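Local coordinates for hypothetical protein (Fusobacterium nucleatum subsp. nucleatum, PDB 2GSL), which might be a ribonuclease of the MrnC family that takes part in RNA processing, at residues Glu17-Gly22 with Ala101-Ile106. Numbering follows the deposited sequence.
Sequences ELAFLG and ALEAII. With MG (magnesium ion), chain G.
Gly22 and Ala19 press against the backbone of Glu103 where segments 17-22 and 101-106, on helices 15-34 and 93-111, cross at 80°, their local axes 6.6 Å apart. No conventional hydrogen bond links the two segments. The polar contacts that do cross are CA-H...O approaches: the carbonyl oxygen of Glu103 faces the CA atoms of both Ala19 and Gly22, and glycine has no side chain to hold the helices apart. Apolar packing flanks this point, with CB of Ala104 lying 4.3 Å from CB of Leu18 and 4.5 Å from CB of Ala19. Carbon also meets carbonyl oxygen, the Leu18 CB methylene at Ala104 O (3.6 Å) and the Ile106 CG2 methyl near Gly22 O.

Metal binding occupies the far end of the Glu103 side chain. CG stands beside the backbone N (chi1 -57°), and the extended chain beyond it carries the carboxylate past Ala19 O, 3.4 Å from OE2 without a hydrogen bond. Its OE1 binds the magnesium ion, while OE2 accepts a 2.8 Å hydrogen bond from a water that is itself a magnesium ligand. Asp23, probably the active-site residue, follows Gly22 and binds the same ion through OD1. The close crossing thus brings two carboxylates from different helices onto one magnesium ion, consistent with the metal-dependent catalytic centre of the ribonuclease III domain.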
loop_
_atom_site.group_PDB
_atom_site.type_symbol
_atom_site.label_atom_id
_atom_site.label_comp_id
_atom_site.label_asym_id
_atom_site.label_seq_id
_atom_site.Cartn_x
_atom_site.Cartn_y
_atom_site.Cartn_z
ATOM N N GLU A 17 9.593 7.903 -8.555
ATOM C CA GLU A 17 8.262 8.275 -8.114
ATOM C C GLU A 17 7.304 7.120 -8.308
ATOM O O GLU A 17 6.446 6.867 -7.466
ATOM C CB GLU A 17 7.776 9.494 -8.875
ATOM C CG GLU A 17 8.281 10.761 -8.256
ATOM C CD GLU A 17 8.095 11.941 -9.162
ATOM O OE1 GLU A 17 8.600 11.870 -10.308
ATOM O OE2 GLU A 17 7.456 12.929 -8.726
ATOM N N LEU A 18 7.461 6.417 -9.424
ATOM C CA LEU A 18 6.612 5.276 -9.711
ATOM C C LEU A 18 6.905 4.168 -8.708
ATOM O O LEU A 18 5.994 3.592 -8.119
ATOM C CB LEU A 18 6.862 4.775 -11.138
ATOM C CG LEU A 18 6.600 5.786 -12.262
ATOM C CD1 LEU A 18 7.235 5.271 -13.539
ATOM C CD2 LEU A 18 5.091 6.009 -12.451
ATOM N N ALA A 19 8.184 3.876 -8.515
ATOM C CA ALA A 19 8.608 2.832 -7.582
ATOM C C ALA A 19 8.057 3.081 -6.178
ATOM O O ALA A 19 7.860 2.146 -5.401
ATOM C CB ALA A 19 10.136 2.775 -7.535
ATOM N N PHE A 20 7.827 4.353 -5.862
ATOM C CA PHE A 20 7.301 4.760 -4.563
ATOM C C PHE A 20 5.850 4.310 -4.477
ATOM O O PHE A 20 5.403 3.752 -3.471
ATOM C CB PHE A 20 7.391 6.287 -4.423
ATOM C CG PHE A 20 7.026 6.804 -3.054
ATOM C CD1 PHE A 20 7.610 6.262 -1.907
ATOM C CD2 PHE A 20 6.129 7.866 -2.910
ATOM C CE1 PHE A 20 7.306 6.774 -0.643
ATOM C CE2 PHE A 20 5.826 8.378 -1.655
ATOM C CZ PHE A 20 6.411 7.837 -0.515
ATOM N N LEU A 21 5.118 4.572 -5.548
ATOM C CA LEU A 21 3.727 4.196 -5.628
ATOM C C LEU A 21 3.669 2.675 -5.771
ATOM O O LEU A 21 2.917 2.005 -5.063
ATOM C CB LEU A 21 3.082 4.885 -6.838
ATOM C CG LEU A 21 1.706 4.390 -7.278
ATOM C CD1 LEU A 21 0.697 4.653 -6.182
ATOM C CD2 LEU A 21 1.310 5.081 -8.560
ATOM N N GLY A 22 4.482 2.140 -6.681
ATOM C CA GLY A 22 4.521 0.701 -6.905
ATOM C C GLY A 22 4.730 -0.109 -5.637
ATOM O O GLY A 22 4.129 -1.161 -5.465
ATOM N N ALA A 101 12.933 -1.224 -10.315
ATOM C CA ALA A 101 12.426 -1.283 -11.665
ATOM C C ALA A 101 11.087 -2.011 -11.632
ATOM O O ALA A 101 10.139 -1.631 -12.326
ATOM C CB ALA A 101 13.417 -2.012 -12.570
ATOM N N LEU A 102 11.018 -3.064 -10.821
ATOM C CA LEU A 102 9.790 -3.837 -10.690
ATOM C C LEU A 102 8.701 -2.959 -10.066
ATOM O O LEU A 102 7.580 -2.912 -10.572
ATOM C CB LEU A 102 10.041 -5.097 -9.839
ATOM C CG LEU A 102 8.980 -6.182 -9.545
ATOM C CD1 LEU A 102 8.085 -5.732 -8.410
ATOM C CD2 LEU A 102 8.195 -6.516 -10.779
ATOM N N GLU A 103 9.019 -2.243 -8.992
ATOM C CA GLU A 103 8.011 -1.386 -8.364
ATOM C C GLU A 103 7.662 -0.198 -9.260
ATOM O O GLU A 103 6.624 0.438 -9.088
ATOM C CB GLU A 103 8.493 -0.862 -7.002
ATOM C CG GLU A 103 8.878 -1.937 -6.018
ATOM C CD GLU A 103 9.097 -1.413 -4.619
ATOM O OE1 GLU A 103 8.501 -1.997 -3.684
ATOM O OE2 GLU A 103 9.862 -0.429 -4.434
ATOM N N ALA A 104 8.536 0.099 -10.212
ATOM C CA ALA A 104 8.309 1.207 -11.116
ATOM C C ALA A 104 7.281 0.765 -12.140
ATOM O O ALA A 104 6.346 1.497 -12.455
ATOM C CB ALA A 104 9.609 1.599 -11.800
ATOM N N ILE A 105 7.460 -0.441 -12.661
ATOM C CA ILE A 105 6.527 -0.988 -13.634
ATOM C C ILE A 105 5.148 -1.161 -12.986
ATOM O O ILE A 105 4.146 -0.741 -13.551
ATOM C CB ILE A 105 7.008 -2.338 -14.164
ATOM C CG1 ILE A 105 8.287 -2.134 -14.971
ATOM C CG2 ILE A 105 5.920 -2.979 -15.005
ATOM C CD1 ILE A 105 8.972 -3.420 -15.354
ATOM N N ILE A 106 5.107 -1.767 -11.803
ATOM C CA ILE A 106 3.847 -1.961 -11.102
ATOM C C ILE A 106 3.198 -0.590 -10.912
ATOM O O ILE A 106 2.010 -0.414 -11.174
ATOM C CB ILE A 106 4.040 -2.654 -9.686
ATOM C CG1 ILE A 106 4.534 -4.093 -9.842
ATOM C CG2 ILE A 106 2.705 -2.740 -8.941
ATOM C CD1 ILE A 106 3.478 -5.044 -10.402
HETATM MG MG MG G . 9.937 -1.984 -1.829
HETATM O O HOH W 1 10.545 0.221 -1.837
HETATM O O HOH W 2 8.581 -3.770 -1.102
HETATM O O HOH W 3 10.487 -1.687 0.435
#